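Ribulose bisphosphate carboxylase (Hyperthermus butylicus DSM 5456, PDB 6HUN) probably catalyses the magnesium-dependent carboxylation of ribulose 1,5-bisphosphate to two molecules of 3-phosphoglycerate, acting in an archaeal AMP degradation pathway. Local coordinates at residues I62-E65 / G69-T72; Q158-I163 / R169-T174; P390-I393 / D399-M402. All coordinates share one frame; numbering follows the deposited sequence.

Contact 1 of 3, residues I62-E65 / G69-T72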
ATOM      1  N   ILE A  62      20.593   1.733   7.059  1.00 33.60           N
ATOM      2  CA  ILE A  62      19.356   0.952   7.016  1.00 34.50           C
ATOM      3  C   ILE A  62      18.997   0.449   8.414  1.00 32.82           C
ATOM      4  O   ILE A  62      17.857   0.589   8.863  1.00 32.41           O
ATOM      5  CB  ILE A  62      19.479  -0.215   6.021  1.00 29.90           C
ATOM      6  CG1 ILE A  62      19.564   0.289   4.558  1.00 33.05           C
ATOM      7  CG2 ILE A  62      18.276  -1.204   6.176  1.00 33.91           C
ATOM      8  CD1 ILE A  62      20.030  -0.849   3.627  1.00 36.10           C
ATOM      9  N   ALA A  63      19.968  -0.129   9.127  1.00 35.02           N
ATOM     10  CA  ALA A  63      19.675  -0.665  10.455  1.00 43.70           C
ATOM     11  C   ALA A  63      19.203   0.431  11.416  1.00 37.85           C
ATOM     12  O   ALA A  63      18.270   0.212  12.193  1.00 37.78           O
ATOM     13  CB  ALA A  63      20.913  -1.395  11.029  1.00 39.84           C
ATOM     14  N   ALA A  64      19.840   1.602  11.383  1.00 39.08           N
ATOM     15  CA  ALA A  64      19.453   2.706  12.269  1.00 40.41           C
ATOM     16  C   ALA A  64      18.083   3.249  11.903  1.00 39.83           C
ATOM     17  O   ALA A  64      17.229   3.469  12.768  1.00 43.56           O
ATOM     18  CB  ALA A  64      20.491   3.831  12.198  1.00 42.44           C
ATOM     19  N   GLU A  65      17.862   3.498  10.621  1.00 36.53           N
ATOM     20  CA  GLU A  65      16.602   4.109  10.216  1.00 37.99           C
ATOM     21  C   GLU A  65      15.422   3.177  10.469  1.00 34.98           C
ATOM     22  O   GLU A  65      14.319   3.653  10.765  1.00 35.21           O
ATOM     23  CB  GLU A  65      16.679   4.522   8.747  1.00 39.48           C
ATOM     24  CG  GLU A  65      15.340   5.027   8.108  1.00 39.19           C
ATOM     25  CD  GLU A  65      14.829   6.336   8.694  1.00 53.48           C
ATOM     26  OE1 GLU A  65      13.597   6.507   8.796  1.00 56.45           O
ATOM     27  OE2 GLU A  65      15.656   7.195   9.061  1.00 59.08           O
ATOM     28  N   GLY A  69      16.863   4.943  15.140  1.00 49.34           N
ATOM     29  CA  GLY A  69      17.464   6.194  14.708  1.00 52.11           C
ATOM     30  C   GLY A  69      18.822   6.448  15.357  1.00 57.69           C
ATOM     31  O   GLY A  69      19.518   5.550  15.846  1.00 59.41           O
ATOM     32  N   THR A  70      19.186   7.717  15.394  1.00 61.41           N
ATOM     33  CA  THR A  70      20.472   8.119  15.943  1.00 68.21           C
ATOM     34  C   THR A  70      20.273   9.191  17.006  1.00 65.71           C
ATOM     35  O   THR A  70      19.187   9.742  17.197  1.00 62.50           O
ATOM     36  CB  THR A  70      21.398   8.661  14.842  1.00 72.99           C
ATOM     37  OG1 THR A  70      20.604   9.382  13.890  1.00 74.42           O
ATOM     38  CG2 THR A  70      22.127   7.526  14.132  1.00 73.12           C
ATOM     39  N   TRP A  71      21.346   9.510  17.687  1.00 66.18           N
ATOM     40  CA  TRP A  71      21.308  10.712  18.506  1.00 76.18           C
ATOM     41  C   TRP A  71      22.665  11.382  18.429  1.00 79.49           C
ATOM     42  O   TRP A  71      23.687  10.724  18.204  1.00 84.14           O
ATOM     43  CB  TRP A  71      20.913  10.398  19.964  1.00 79.76           C
ATOM     44  CG  TRP A  71      22.065  10.142  20.904  1.00 83.95           C
ATOM     45  CD1 TRP A  71      22.811  11.073  21.558  1.00 85.05           C
ATOM     46  CD2 TRP A  71      22.594   8.864  21.282  1.00 85.28           C
ATOM     47  NE1 TRP A  71      23.773  10.457  22.323  1.00 89.87           N
ATOM     48  CE2 TRP A  71      23.661   9.100  22.171  1.00 88.15           C
ATOM     49  CE3 TRP A  71      22.273   7.544  20.947  1.00 84.49           C
ATOM     50  CZ2 TRP A  71      24.410   8.067  22.745  1.00 89.53           C
ATOM     51  CZ3 TRP A  71      23.026   6.515  21.528  1.00 86.42           C
ATOM     52  CH2 TRP A  71      24.077   6.786  22.412  1.00 85.08           C
ATOM     53  N   THR A  72      22.661  12.705  18.599  1.00 81.57           N
ATOM     54  CA  THR A  72      23.895  13.470  18.733  1.00 83.02           C
ATOM     55  C   THR A  72      24.223  13.694  20.206  1.00 87.55           C
ATOM     56  O   THR A  72      25.244  13.199  20.692  1.00 91.63           O
ATOM     57  CB  THR A  72      23.805  14.813  17.977  1.00 84.17           C
ATOM     58  OG1 THR A  72      23.068  15.773  18.749  1.00 87.92           O
ATOM     59  CG2 THR A  72      23.142  14.635  16.597  1.00 78.51           C
TER
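Ala64 turns its methyl CB over the backbone of Gly69, with Gly69 O as its nearest neighbour at 4.1 Å; CG2 of Thr70 is the next group along, 4.5 Å from Ala64 CB. The polar link is a backbone bond from Gly69 N to Ala64 O, 2.8 Å long. It is bent, with an N-H...O angle of 144°, and the donor stands tilted from the carbonyl plane. The bond spans five residues, one more than an alpha-helical bond, and so ties the chain leaving the helix back to its last turn. Gly69 has a positive phi (65°), a conformation easiest for a residue without a side chain, and a CB built there would point away from the helix. The carbonyls of Ile62 and Ala63 are taken in turn by the hydroxyls of Ser66 and Ser67. Glu65 makes a salt bridge to Lys179 of the second subunit and Thr70 packs on Lys177 of that subunit, as expected of Rubisco, where the N-terminal domain helps complete the partner's active site. Through Ile62, helix 55-65 packs on strands 41-49 and 132-141 of the N-terminal sheet.

Contact 2 of 3, residues Q158-I163 / R169-T174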
ATOM      1  N   GLN A 158      -7.672 -26.657   4.769  1.00 35.75           N
ATOM      2  CA  GLN A 158      -8.596 -27.700   5.219  1.00 39.56           C
ATOM      3  C   GLN A 158      -9.963 -27.127   5.540  1.00 36.80           C
ATOM      4  O   GLN A 158     -10.983 -27.759   5.254  1.00 38.33           O
ATOM      5  CB  GLN A 158      -7.999 -28.467   6.385  1.00 45.37           C
ATOM      6  CG  GLN A 158      -6.802 -29.394   5.984  1.00 56.84           C
ATOM      7  CD  GLN A 158      -6.971 -30.265   4.692  1.00 59.96           C
ATOM      8  OE1 GLN A 158      -7.983 -30.946   4.473  1.00 58.33           O
ATOM      9  NE2 GLN A 158      -5.941 -30.250   3.851  1.00 58.52           N
ATOM     10  N   GLY A 159     -10.028 -25.902   6.095  1.00 35.68           N
ATOM     11  CA  GLY A 159     -11.332 -25.349   6.377  1.00 36.03           C
ATOM     12  C   GLY A 159     -12.107 -24.970   5.137  1.00 34.89           C
ATOM     13  O   GLY A 159     -13.338 -25.072   5.130  1.00 36.98           O
ATOM     14  N   VAL A 160     -11.412 -24.521   4.077  1.00 32.31           N
ATOM     15  CA  VAL A 160     -12.087 -24.222   2.822  1.00 31.43           C
ATOM     16  C   VAL A 160     -12.547 -25.522   2.164  1.00 34.79           C
ATOM     17  O   VAL A 160     -13.659 -25.605   1.610  1.00 34.21           O
ATOM     18  CB  VAL A 160     -11.148 -23.459   1.890  1.00 32.54           C
ATOM     19  CG1 VAL A 160     -11.692 -23.369   0.452  1.00 28.31           C
ATOM     20  CG2 VAL A 160     -10.786 -22.004   2.572  1.00 29.67           C
ATOM     21  N   ARG A 161     -11.695 -26.532   2.187  1.00 34.26           N
ATOM     22  CA  ARG A 161     -12.161 -27.817   1.615  1.00 36.46           C
ATOM     23  C   ARG A 161     -13.406 -28.299   2.344  1.00 44.13           C
ATOM     24  O   ARG A 161     -14.277 -28.975   1.761  1.00 42.22           O
ATOM     25  CB  ARG A 161     -11.056 -28.861   1.695  1.00 37.43           C
ATOM     26  CG  ARG A 161      -9.877 -28.635   0.761  1.00 35.51           C
ATOM     27  CD  ARG A 161      -8.965 -29.843   0.762  1.00 37.11           C
ATOM     28  NE  ARG A 161      -7.986 -29.773  -0.322  1.00 35.72           N
ATOM     29  CZ  ARG A 161      -8.247 -29.913  -1.617  1.00 35.49           C
ATOM     30  NH1 ARG A 161      -9.475 -30.159  -2.050  1.00 36.62           N
ATOM     31  NH2 ARG A 161      -7.265 -29.772  -2.487  1.00 34.27           N
ATOM     32  N   GLU A 162     -13.472 -28.054   3.645  1.00 40.42           N
ATOM     33  CA  GLU A 162     -14.621 -28.581   4.372  1.00 44.28           C
ATOM     34  C   GLU A 162     -15.863 -27.763   4.067  1.00 47.65           C
ATOM     35  O   GLU A 162     -16.952 -28.327   3.938  1.00 44.09           O
ATOM     36  CB  GLU A 162     -14.359 -28.625   5.866  1.00 46.36           C
ATOM     37  CG  GLU A 162     -13.301 -29.650   6.240  1.00 61.47           C
ATOM     38  CD  GLU A 162     -12.609 -29.304   7.556  1.00 74.58           C
ATOM     39  OE1 GLU A 162     -12.281 -30.243   8.321  1.00 78.92           O
ATOM     40  OE2 GLU A 162     -12.390 -28.091   7.815  1.00 78.20           O
ATOM     41  N   ILE A 163     -15.720 -26.437   3.943  1.00 43.13           N
ATOM     42  CA  ILE A 163     -16.815 -25.581   3.468  1.00 43.56           C
ATOM     43  C   ILE A 163     -17.399 -26.094   2.142  1.00 39.63           C
ATOM     44  O   ILE A 163     -18.625 -26.210   1.972  1.00 43.69           O
ATOM     45  CB  ILE A 163     -16.320 -24.130   3.317  1.00 36.04           C
ATOM     46  CG1 ILE A 163     -16.154 -23.461   4.675  1.00 38.29           C
ATOM     47  CG2 ILE A 163     -17.262 -23.346   2.374  1.00 36.24           C
ATOM     48  CD1 ILE A 163     -15.287 -22.142   4.560  1.00 33.58           C
ATOM     49  N   ARG A 169      -9.307 -32.924  -4.870  1.00 45.05           N
ATOM     50  CA  ARG A 169      -8.988 -32.262  -6.124  1.00 44.79           C
ATOM     51  C   ARG A 169      -8.734 -30.775  -5.918  1.00 45.58           C
ATOM     52  O   ARG A 169      -9.077 -30.224  -4.873  1.00 45.14           O
ATOM     53  CB  ARG A 169     -10.115 -32.472  -7.132  1.00 51.81           C
ATOM     54  CG  ARG A 169     -11.415 -31.814  -6.769  1.00 50.54           C
ATOM     55  CD  ARG A 169     -12.305 -31.769  -7.967  1.00 49.60           C
ATOM     56  NE  ARG A 169     -13.687 -31.437  -7.657  1.00 47.20           N
ATOM     57  CZ  ARG A 169     -14.130 -30.184  -7.558  1.00 45.24           C
ATOM     58  NH1 ARG A 169     -13.300 -29.158  -7.731  1.00 42.60           N
ATOM     59  NH2 ARG A 169     -15.413 -29.970  -7.283  1.00 51.22           N
ATOM     60  N   PRO A 170      -8.114 -30.099  -6.902  1.00 39.36           N
ATOM     61  CA  PRO A 170      -8.050 -28.635  -6.851  1.00 38.45           C
ATOM     62  C   PRO A 170      -9.438 -28.015  -6.913  1.00 43.71           C
ATOM     63  O   PRO A 170     -10.358 -28.542  -7.540  1.00 44.01           O
ATOM     64  CB  PRO A 170      -7.233 -28.255  -8.106  1.00 42.90           C
ATOM     65  CG  PRO A 170      -6.559 -29.495  -8.556  1.00 43.00           C
ATOM     66  CD  PRO A 170      -7.382 -30.666  -8.080  1.00 42.01           C
ATOM     67  N   ILE A 171      -9.576 -26.852  -6.299  1.00 39.17           N
ATOM     68  CA  ILE A 171     -10.843 -26.145  -6.382  1.00 42.46           C
ATOM     69  C   ILE A 171     -10.800 -25.210  -7.589  1.00 37.78           C
ATOM     70  O   ILE A 171      -9.761 -24.629  -7.900  1.00 39.30           O
ATOM     71  CB  ILE A 171     -11.072 -25.401  -5.045  1.00 39.52           C
ATOM     72  CG1 ILE A 171     -11.293 -26.435  -3.925  1.00 45.44           C
ATOM     73  CG2 ILE A 171     -12.195 -24.353  -5.160  1.00 41.02           C
ATOM     74  CD1 ILE A 171     -11.398 -25.783  -2.557  1.00 49.75           C
ATOM     75  N   LEU A 172     -11.946 -25.004  -8.236  1.00 41.32           N
ATOM     76  CA  LEU A 172     -12.037 -24.193  -9.444  1.00 38.79           C
ATOM     77  C   LEU A 172     -12.812 -22.900  -9.208  1.00 42.91           C
ATOM     78  O   LEU A 172     -13.870 -22.908  -8.573  1.00 40.84           O
ATOM     79  CB  LEU A 172     -12.712 -24.984 -10.556  1.00 38.03           C
ATOM     80  CG  LEU A 172     -11.983 -26.336 -10.751  1.00 43.07           C
ATOM     81  CD1 LEU A 172     -12.845 -27.298 -11.555  1.00 45.31           C
ATOM     82  CD2 LEU A 172     -10.610 -26.138 -11.363  1.00 38.89           C
ATOM     83  N   ALA A 173     -12.312 -21.804  -9.786  1.00 40.22           N
ATOM     84  CA  ALA A 173     -12.949 -20.489  -9.692  1.00 39.11           C
ATOM     85  C   ALA A 173     -13.010 -19.829 -11.067  1.00 42.03           C
ATOM     86  O   ALA A 173     -12.154 -20.079 -11.918  1.00 46.64           O
ATOM     87  CB  ALA A 173     -12.170 -19.600  -8.712  1.00 32.80           C
ATOM     88  N   THR A 174     -14.033 -19.001 -11.298  1.00 40.16           N
ATOM     89  CA  THR A 174     -14.178 -18.242 -12.547  1.00 43.18           C
ATOM     90  C   THR A 174     -14.641 -16.824 -12.256  1.00 41.83           C
ATOM     91  O   THR A 174     -15.625 -16.647 -11.541  1.00 39.09           O
ATOM     92  CB  THR A 174     -15.197 -18.878 -13.492  1.00 48.26           C
ATOM     93  OG1 THR A 174     -14.681 -20.121 -13.951  1.00 42.53           O
ATOM     94  CG2 THR A 174     -15.460 -17.970 -14.718  1.00 50.43           C
TER
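Arg161 reaches Arg169 through a long, nearly straight side chain: CG stands anti to the carbonyl carbon (chi1 -70°), the chain runs extended from CG to NE, and the last torsion (chi4 -71°) swings the guanidinium out of line. That turn presents the end of the group, NH1 and NH2 together, to a single acceptor, Arg169 O. NH1 lies 2.9 Å from Arg169 O, with an N-H...O angle of 152°, while NH2 lies 3.0 Å from Arg169 O and makes the more bent bond. The oxygen sits in the guanidinium plane, but the two donors meet the carbonyl differently: NH1 is only slightly tilted from its plane, whereas NH2 stands above it. A leucine in place of Arg161 would probably leave Arg169 O without both donors and Asp399, which forms a salt bridge with NH2, without this charged partner.

One residue earlier on the helix, Val160 supplies the apolar half. Its CG1 meets CD1 of Ile171 at 3.9 Å, and both side chains also pack on Phe377 of strand 377-380. Ile171 opens strand 171-174, the first of the TIM barrel, so helix 156-164 lies against the start of that strand, the end away from the C-terminal strand ends where Rubisco binds its substrate.

The CB of Arg169 points away from the helix; farther out, its NH1 bonds to Pro170 O at 3.0 Å and its NH2 pairs with Asp200, close to a further arginine, Arg423. The charged ends of Arg161 and Arg169 do not touch, their NH1 atoms being 6.9 Å apart. The acids probably offset part of this positive charge, and Arg161 donates to the carbonyls of Arg169 and Ile166 while paired with Asp399.

Contact 3 of 3, residues P390-I393 / D399-M402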
ATOM      1  N   PRO A 390      -3.699 -30.513 -16.204  1.00 46.57           N
ATOM      2  CA  PRO A 390      -2.921 -31.575 -15.554  1.00 46.53           C
ATOM      3  C   PRO A 390      -1.494 -31.181 -15.244  1.00 45.42           C
ATOM      4  O   PRO A 390      -0.993 -31.538 -14.171  1.00 49.58           O
ATOM      5  CB  PRO A 390      -2.990 -32.737 -16.589  1.00 48.87           C
ATOM      6  CG  PRO A 390      -4.267 -32.546 -17.208  1.00 49.89           C
ATOM      7  CD  PRO A 390      -4.475 -31.052 -17.334  1.00 48.73           C
ATOM      8  N   GLU A 391      -0.827 -30.447 -16.137  1.00 45.65           N
ATOM      9  CA  GLU A 391       0.561 -30.080 -15.884  1.00 48.81           C
ATOM     10  C   GLU A 391       0.670 -29.103 -14.720  1.00 46.55           C
ATOM     11  O   GLU A 391       1.591 -29.215 -13.903  1.00 48.42           O
ATOM     12  CB  GLU A 391       1.204 -29.474 -17.131  1.00 56.09           C
ATOM     13  CG  GLU A 391       2.195 -30.381 -17.828  1.00 64.41           C
ATOM     14  CD  GLU A 391       3.444 -30.710 -17.018  1.00 67.11           C
ATOM     15  OE1 GLU A 391       3.457 -31.755 -16.322  1.00 66.38           O
ATOM     16  OE2 GLU A 391       4.436 -29.951 -17.132  1.00 71.36           O
ATOM     17  N   VAL A 392      -0.264 -28.152 -14.618  1.00 43.83           N
ATOM     18  CA  VAL A 392      -0.243 -27.221 -13.485  1.00 43.06           C
ATOM     19  C   VAL A 392      -0.435 -27.983 -12.179  1.00 44.66           C
ATOM     20  O   VAL A 392       0.280 -27.756 -11.196  1.00 44.63           O
ATOM     21  CB  VAL A 392      -1.306 -26.126 -13.666  1.00 44.08           C
ATOM     22  CG1 VAL A 392      -1.423 -25.322 -12.413  1.00 45.59           C
ATOM     23  CG2 VAL A 392      -0.899 -25.240 -14.858  1.00 45.18           C
ATOM     24  N   ILE A 393      -1.380 -28.925 -12.167  1.00 47.78           N
ATOM     25  CA  ILE A 393      -1.627 -29.744 -10.977  1.00 46.13           C
ATOM     26  C   ILE A 393      -0.406 -30.606 -10.626  1.00 46.48           C
ATOM     27  O   ILE A 393      -0.102 -30.797  -9.444  1.00 42.94           O
ATOM     28  CB  ILE A 393      -2.890 -30.617 -11.179  1.00 48.30           C
ATOM     29  CG1 ILE A 393      -4.151 -29.750 -11.367  1.00 41.27           C
ATOM     30  CG2 ILE A 393      -3.101 -31.510  -9.998  1.00 48.12           C
ATOM     31  CD1 ILE A 393      -5.376 -30.594 -11.902  1.00 45.28           C
ATOM     32  N   ASP A 399      -3.340 -29.076  -3.949  1.00 36.48           N
ATOM     33  CA  ASP A 399      -3.891 -28.095  -3.010  1.00 34.53           C
ATOM     34  C   ASP A 399      -3.718 -26.680  -3.567  1.00 36.67           C
ATOM     35  O   ASP A 399      -2.895 -25.872  -3.103  1.00 33.26           O
ATOM     36  CB  ASP A 399      -3.254 -28.250  -1.630  1.00 38.06           C
ATOM     37  CG  ASP A 399      -3.868 -29.378  -0.822  1.00 51.42           C
ATOM     38  OD1 ASP A 399      -4.965 -29.868  -1.189  1.00 50.46           O
ATOM     39  OD2 ASP A 399      -3.248 -29.772   0.187  1.00 55.22           O
ATOM     40  N   ILE A 400      -4.542 -26.377  -4.588  1.00 34.17           N
ATOM     41  CA  ILE A 400      -4.551 -25.084  -5.262  1.00 33.43           C
ATOM     42  C   ILE A 400      -5.982 -24.742  -5.621  1.00 35.35           C
ATOM     43  O   ILE A 400      -6.839 -25.613  -5.769  1.00 38.91           O
ATOM     44  CB  ILE A 400      -3.703 -25.064  -6.572  1.00 33.03           C
ATOM     45  CG1 ILE A 400      -4.273 -26.073  -7.583  1.00 34.60           C
ATOM     46  CG2 ILE A 400      -2.276 -25.402  -6.267  1.00 32.63           C
ATOM     47  CD1 ILE A 400      -3.462 -26.147  -8.894  1.00 35.97           C
ATOM     48  N   ILE A 401      -6.203 -23.459  -5.878  1.00 31.91           N
ATOM     49  CA  ILE A 401      -7.390 -22.980  -6.563  1.00 32.57           C
ATOM     50  C   ILE A 401      -6.958 -22.568  -7.965  1.00 33.00           C
ATOM     51  O   ILE A 401      -5.997 -21.813  -8.126  1.00 33.97           O
ATOM     52  CB  ILE A 401      -8.030 -21.808  -5.805  1.00 31.61           C
ATOM     53  CG1 ILE A 401      -8.429 -22.252  -4.399  1.00 31.23           C
ATOM     54  CG2 ILE A 401      -9.213 -21.270  -6.634  1.00 34.10           C
ATOM     55  CD1 ILE A 401      -8.673 -21.011  -3.475  1.00 35.24           C
ATOM     56  N   MET A 402      -7.595 -23.137  -9.004  1.00 34.66           N
ATOM     57  CA  MET A 402      -7.325 -22.692 -10.358  1.00 35.34           C
ATOM     58  C   MET A 402      -8.405 -21.753 -10.842  1.00 35.69           C
ATOM     59  O   MET A 402      -9.596 -22.057 -10.762  1.00 36.60           O
ATOM     60  CB  MET A 402      -7.219 -23.898 -11.306  1.00 37.15           C
ATOM     61  CG  MET A 402      -6.653 -25.072 -10.591  1.00 37.16           C
ATOM     62  SD  MET A 402      -6.197 -26.479 -11.748  1.00 44.89           S
ATOM     63  CE  MET A 402      -4.844 -25.686 -12.527  1.00 48.71           C
TER
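Val392 and Met402 meet without any flat group: neither aromatic ring nor amide plane carries the contact, so aliphatic carbons and one sulfur do the touching. Met402 CE lies 3.4 Å from Val392 CG1, closer than two methyls normally pack, and 3.7 Å from Val392 CB. The two side chains run antiparallel alongside one another. Met402 is bent at its last torsion (chi3 69°), which folds CE back toward Val392 and sets SD against Ile393; its chi1 of -32° departs from a staggered value. Ile393 crosses the methionine at about a right angle, its CG1 3.9 Å from Met402 SD.

These residues belong to the last beta-alpha-beta unit of the TIM barrel, in which strand 377-380 leads through helix 389-396 to strand 401-403. The helix covers the outer side of the sheet, whereas Ile401, between the two contacting residues of the second segment, packs on Phe377 and Ala173 of the adjoining strands. Met402 also comes within about 4 Å, side chain to side chain, of Val404, a predicted substrate-binding residue.

Ile400 completes the patch just before the strand. Its CG1 is flanked by both backbone N and C (chi1 62°), carrying CD1 to 4.1 Å from Val392 CG1 and 4.4 Å from Ile393 CG1. Pro170 packs on Ile393, Ile400 and Met402, and Ala429 of helix 415-431 adjoins Ile393.

In the fold
All three contacts are largely buried, but in different settings. Contact 1 lies in the N-terminal domain at the subunit interface, its centre about 47 Å from the centres of the other two, and rests mainly on a backbone bond. Contacts 2 and 3 share the barrel, with centres about 12 Å apart, and hold neighbouring strands, 171-174 and 401-403. They are joined directly: the Arg161–Asp399 salt bridge (NH2 to OD1, 2.6 Å) links the two, and Ile171 O probably accepts a hydrogen bond from Met402 N. Contact 2 combines guanidinium-to-carbonyl hydrogen bonds with packing at the start of its strand, whereas contact 3, between barrel and outer helix, is wholly apolar.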